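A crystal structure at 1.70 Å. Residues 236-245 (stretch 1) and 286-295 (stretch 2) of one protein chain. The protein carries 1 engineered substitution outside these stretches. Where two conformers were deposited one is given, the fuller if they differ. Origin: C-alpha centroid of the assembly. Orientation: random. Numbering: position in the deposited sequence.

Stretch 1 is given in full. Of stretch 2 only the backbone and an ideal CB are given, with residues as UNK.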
# COMPACT_ATOMS: atom_id res chain seq x y z
N THR A 236 -11.08 -27.83 3.16
CA THR A 236 -12.23 -28.72 3.33
C THR A 236 -13.45 -27.88 3.69
O THR A 236 -13.33 -26.74 4.16
CB THR A 236 -11.99 -29.76 4.43
OG1 THR A 236 -11.87 -29.11 5.70
CG2 THR A 236 -10.73 -30.57 4.17
N LEU A 237 -14.63 -28.45 3.46
CA LEU A 237 -15.88 -27.91 3.96
C LEU A 237 -16.67 -29.04 4.61
O LEU A 237 -16.54 -30.20 4.22
CB LEU A 237 -16.71 -27.28 2.84
CG LEU A 237 -16.09 -26.11 2.07
CD1 LEU A 237 -16.91 -25.83 0.82
CD2 LEU A 237 -16.00 -24.86 2.94
N THR A 238 -17.48 -28.70 5.60
CA THR A 238 -18.27 -29.70 6.31
C THR A 238 -19.75 -29.36 6.28
O THR A 238 -20.14 -28.20 6.46
CB THR A 238 -17.78 -29.83 7.76
OG1 THR A 238 -16.39 -30.17 7.76
CG2 THR A 238 -18.57 -30.90 8.50
N ALA A 239 -20.57 -30.38 6.06
CA ALA A 239 -22.02 -30.21 6.09
C ALA A 239 -22.62 -31.42 6.79
O ALA A 239 -22.60 -32.53 6.24
CB ALA A 239 -22.60 -30.03 4.69
N SER A 240 -23.12 -31.21 8.00
CA SER A 240 -23.85 -32.21 8.77
C SER A 240 -23.08 -33.54 8.84
O SER A 240 -23.57 -34.61 8.48
CB SER A 240 -25.24 -32.39 8.18
OG SER A 240 -25.94 -31.16 8.26
N GLY A 241 -21.85 -33.45 9.36
CA GLY A 241 -21.05 -34.62 9.62
C GLY A 241 -20.37 -35.23 8.41
O GLY A 241 -19.78 -36.30 8.53
N VAL A 242 -20.45 -34.58 7.25
CA VAL A 242 -19.76 -35.04 6.04
C VAL A 242 -18.76 -33.96 5.66
O VAL A 242 -19.10 -32.78 5.60
CB VAL A 242 -20.75 -35.31 4.89
CG1 VAL A 242 -20.03 -35.89 3.67
CG2 VAL A 242 -21.86 -36.27 5.35
N THR A 243 -17.51 -34.37 5.44
CA THR A 243 -16.41 -33.45 5.14
C THR A 243 -15.97 -33.65 3.70
O THR A 243 -15.79 -34.78 3.25
CB THR A 243 -15.24 -33.67 6.09
OG1 THR A 243 -15.65 -33.37 7.43
CG2 THR A 243 -14.06 -32.77 5.73
N PHE A 244 -15.79 -32.53 2.98
CA PHE A 244 -15.50 -32.53 1.55
C PHE A 244 -14.18 -31.81 1.31
O PHE A 244 -13.96 -30.72 1.84
CB PHE A 244 -16.62 -31.82 0.77
CG PHE A 244 -18.01 -32.35 1.05
CD1 PHE A 244 -18.73 -31.92 2.17
CD2 PHE A 244 -18.63 -33.22 0.16
CE1 PHE A 244 -20.01 -32.38 2.41
CE2 PHE A 244 -19.91 -33.67 0.40
CZ PHE A 244 -20.60 -33.25 1.52
N LYS A 245 -13.32 -32.41 0.49
CA LYS A 245 -12.02 -31.82 0.17
C LYS A 245 -12.12 -30.95 -1.08
O LYS A 245 -12.87 -31.26 -2.01
CB LYS A 245 -10.99 -32.93 -0.05
CG LYS A 245 -9.53 -32.49 -0.00
CD LYS A 245 -8.60 -33.64 -0.39
CE LYS A 245 -7.16 -33.35 -0.03
NZ LYS A 245 -6.69 -32.04 -0.58
N UNK A 286 -25.37 -35.81 -0.50
CA UNK A 286 -24.35 -35.16 0.32
C UNK A 286 -23.85 -33.88 -0.34
O UNK A 286 -23.75 -32.84 0.30
CB UNK A 286 -23.18 -36.11 0.57
N UNK A 287 -23.54 -33.95 -1.64
CA UNK A 287 -23.09 -32.76 -2.35
C UNK A 287 -24.16 -31.68 -2.37
O UNK A 287 -23.86 -30.49 -2.25
CB UNK A 287 -22.69 -33.12 -3.78
N UNK A 288 -25.43 -32.08 -2.52
CA UNK A 288 -26.50 -31.09 -2.52
C UNK A 288 -26.62 -30.43 -1.15
O UNK A 288 -26.89 -29.23 -1.06
CB UNK A 288 -27.83 -31.74 -2.92
N UNK A 289 -26.42 -31.20 -0.08
CA UNK A 289 -26.46 -30.62 1.26
C UNK A 289 -25.34 -29.61 1.46
O UNK A 289 -25.52 -28.61 2.17
CB UNK A 289 -26.37 -31.72 2.32
N UNK A 290 -24.17 -29.85 0.86
CA UNK A 290 -23.11 -28.85 0.91
C UNK A 290 -23.50 -27.60 0.12
O UNK A 290 -23.30 -26.47 0.60
CB UNK A 290 -21.80 -29.43 0.37
N UNK A 291 -24.08 -27.78 -1.08
CA UNK A 291 -24.60 -26.64 -1.82
C UNK A 291 -25.56 -25.82 -0.97
O UNK A 291 -25.49 -24.58 -0.96
CB UNK A 291 -25.30 -27.11 -3.10
N UNK A 292 -26.48 -26.48 -0.26
CA UNK A 292 -27.48 -25.77 0.52
C UNK A 292 -26.84 -24.92 1.62
O UNK A 292 -27.42 -23.92 2.05
CB UNK A 292 -28.47 -26.76 1.13
N UNK A 293 -25.66 -25.32 2.10
CA UNK A 293 -24.94 -24.52 3.08
C UNK A 293 -24.36 -23.26 2.44
O UNK A 293 -24.34 -22.19 3.07
CB UNK A 293 -23.83 -25.35 3.72
N UNK A 294 -23.90 -23.36 1.20
CA UNK A 294 -23.29 -22.25 0.47
C UNK A 294 -23.97 -22.10 -0.89
O UNK A 294 -23.38 -22.41 -1.93
CB UNK A 294 -21.79 -22.47 0.30
N UNK A 295 -25.22 -21.63 -0.91
CA UNK A 295 -26.02 -21.68 -2.14
C UNK A 295 -25.70 -20.50 -3.06
O UNK A 295 -24.90 -19.63 -2.74
CB UNK A 295 -27.51 -21.69 -1.80

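Stretch 1 is a β-hairpin: strands 236-239 and 242-245 are joined by a type I' turn from Ala239 to Val242 and held by backbone pairs such as Phe244 N to Leu237 O, 2.7 Å. The helix of stretch 2 runs nearly at right angles to both strands (96° and 84°). Leu237, Ala239, Val242 and Phe244 turn their CB atoms toward it, an apolar surface without charge, so shape and hydrophobicity should govern most facing positions.

At position 286 the ideal CB lies 4.0 Å from Phe244 CZ and 4.4 Å from Val242 CG1. An aliphatic side chain would suit, as would a long polar one whose methylenes cover these groups. The residue is Gln286; its CB packs against the ring, and its NE2 comes 4.0 Å from Val242 CG2. Its backbone also takes part, with Gln286 O 3.4 Å from Phe244 CZ.

Position 287 directs its CB away from the hairpin, and the ideal CB is 5.0 Å from Phe244 CE2. Only a side chain with some length could return to the ring, so a branched or flexible apolar residue is plausible. Leu287 (chi1 m, chi2 t) does return, placing CD2 4.1 Å from Phe244 CD2.

Position 288 points away, with no atom of stretch 1 within 5.5 Å of its ideal CB. The hairpin sets no preference; the residue is Val288.

Position 289 faces Ala239, its ideal CB 4.8 Å from Ala239 CB, an apolar neighbour that a small or medium apolar side chain could meet. Ala239 O, about 5.5 Å from the ideal CB, is a more distant acceptor, which a small hydroxyl could use through a water and a longer polar side chain perhaps directly. Ser289 adopts chi1 p. Its OG donates to Gln286 O within the helix (2.6 Å) and accepts from water 2 (OG to water O, 2.6 Å); that water also donates to Ala239 O (water O to Ala239 O, 2.7 Å), bridging helix and hairpin.

At position 290 the CA lies 5.5 Å from Ala239 CA. The ideal CB is 4.0 Å from Phe244 CE1 and 4.4 Å from Ala239 CB, and points toward the hairpin. Leucine, isoleucine or methionine could all be considered. The residue is Leu290 (chi1 t, chi2 p). Its CD1 reaches Leu237 CB at 3.8 Å, while CD2 lies over one face of Phe244 in a CH-pi contact, 3.9 Å from the ring centroid and 23° off the normal.

Positions 291 and 292 lie out of reach, leaving their choice open: Tyr291 and Asn292.

At position 293 the CA-to-CB bond points toward the hairpin, with the ideal CB 4.9 Å from Ala239 CB and 5.4 Å from Thr238 O; the methyl suits a medium apolar side chain, while the carbonyl would equally allow one with a donor. Leu293 takes the apolar option: its CD2 approaches Ala239 CB to 4.0 Å and Thr238 O to 3.2 Å, the latter without a hydrogen bond.

Position 294 points toward the hairpin, but its ideal CB has nothing within 5.5 Å, so a long side chain is needed to touch Leu237. Tyr294 spans the gap: its CZ is 4.1 Å from Leu237 CD2, and its OH lies 2.8 Å from the O of water 1, which donates to Thr238 O (water O to Thr238 O, 2.6 Å).

Position 295 is out of reach; it is Pro295.

Stretch 2, residues 286-295: QLVSLYNLYP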
# COMPACT_ATOMS: atom_id res chain seq x y z
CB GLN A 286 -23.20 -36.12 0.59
CG GLN A 286 -23.51 -37.12 1.70
CD GLN A 286 -22.57 -38.31 1.72
OE1 GLN A 286 -21.73 -38.46 0.84
NE2 GLN A 286 -22.71 -39.15 2.74
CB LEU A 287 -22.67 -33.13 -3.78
CG LEU A 287 -21.34 -33.86 -3.90
CD1 LEU A 287 -21.20 -34.46 -5.28
CD2 LEU A 287 -20.17 -32.91 -3.61
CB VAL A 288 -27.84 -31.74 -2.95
CG1 VAL A 288 -28.98 -30.76 -2.76
CG2 VAL A 288 -27.76 -32.19 -4.40
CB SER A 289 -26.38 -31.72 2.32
OG SER A 289 -25.05 -32.17 2.49
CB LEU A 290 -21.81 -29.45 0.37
CG LEU A 290 -20.58 -28.52 0.37
CD1 LEU A 290 -20.22 -28.10 1.78
CD2 LEU A 290 -19.40 -29.21 -0.30
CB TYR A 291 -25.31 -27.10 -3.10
CG TYR A 291 -26.09 -25.95 -3.69
CD1 TYR A 291 -25.43 -24.94 -4.40
CD2 TYR A 291 -27.45 -25.82 -3.48
CE1 TYR A 291 -26.13 -23.86 -4.91
CE2 TYR A 291 -28.16 -24.75 -3.99
CZ TYR A 291 -27.49 -23.77 -4.70
OH TYR A 291 -28.17 -22.68 -5.19
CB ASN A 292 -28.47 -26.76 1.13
CG ASN A 292 -29.42 -27.33 0.10
OD1 ASN A 292 -29.71 -26.70 -0.92
ND2 ASN A 292 -29.93 -28.53 0.36
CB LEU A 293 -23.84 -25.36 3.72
CG LEU A 293 -23.59 -25.23 5.22
CD1 LEU A 293 -24.84 -25.55 6.02
CD2 LEU A 293 -22.47 -26.18 5.62
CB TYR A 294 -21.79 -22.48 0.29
CG TYR A 294 -21.06 -22.81 1.57
CD1 TYR A 294 -20.66 -21.80 2.44
CD2 TYR A 294 -20.78 -24.12 1.92
CE1 TYR A 294 -20.00 -22.10 3.63
CE2 TYR A 294 -20.12 -24.43 3.09
CZ TYR A 294 -19.73 -23.42 3.94
OH TYR A 294 -19.07 -23.75 5.11
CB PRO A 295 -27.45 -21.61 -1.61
CG PRO A 295 -27.34 -20.74 -0.40
CD PRO A 295 -25.97 -21.03 0.20
O HOH W 1 -18.63 -26.04 6.59
O HOH W 2 -23.79 -33.71 4.13
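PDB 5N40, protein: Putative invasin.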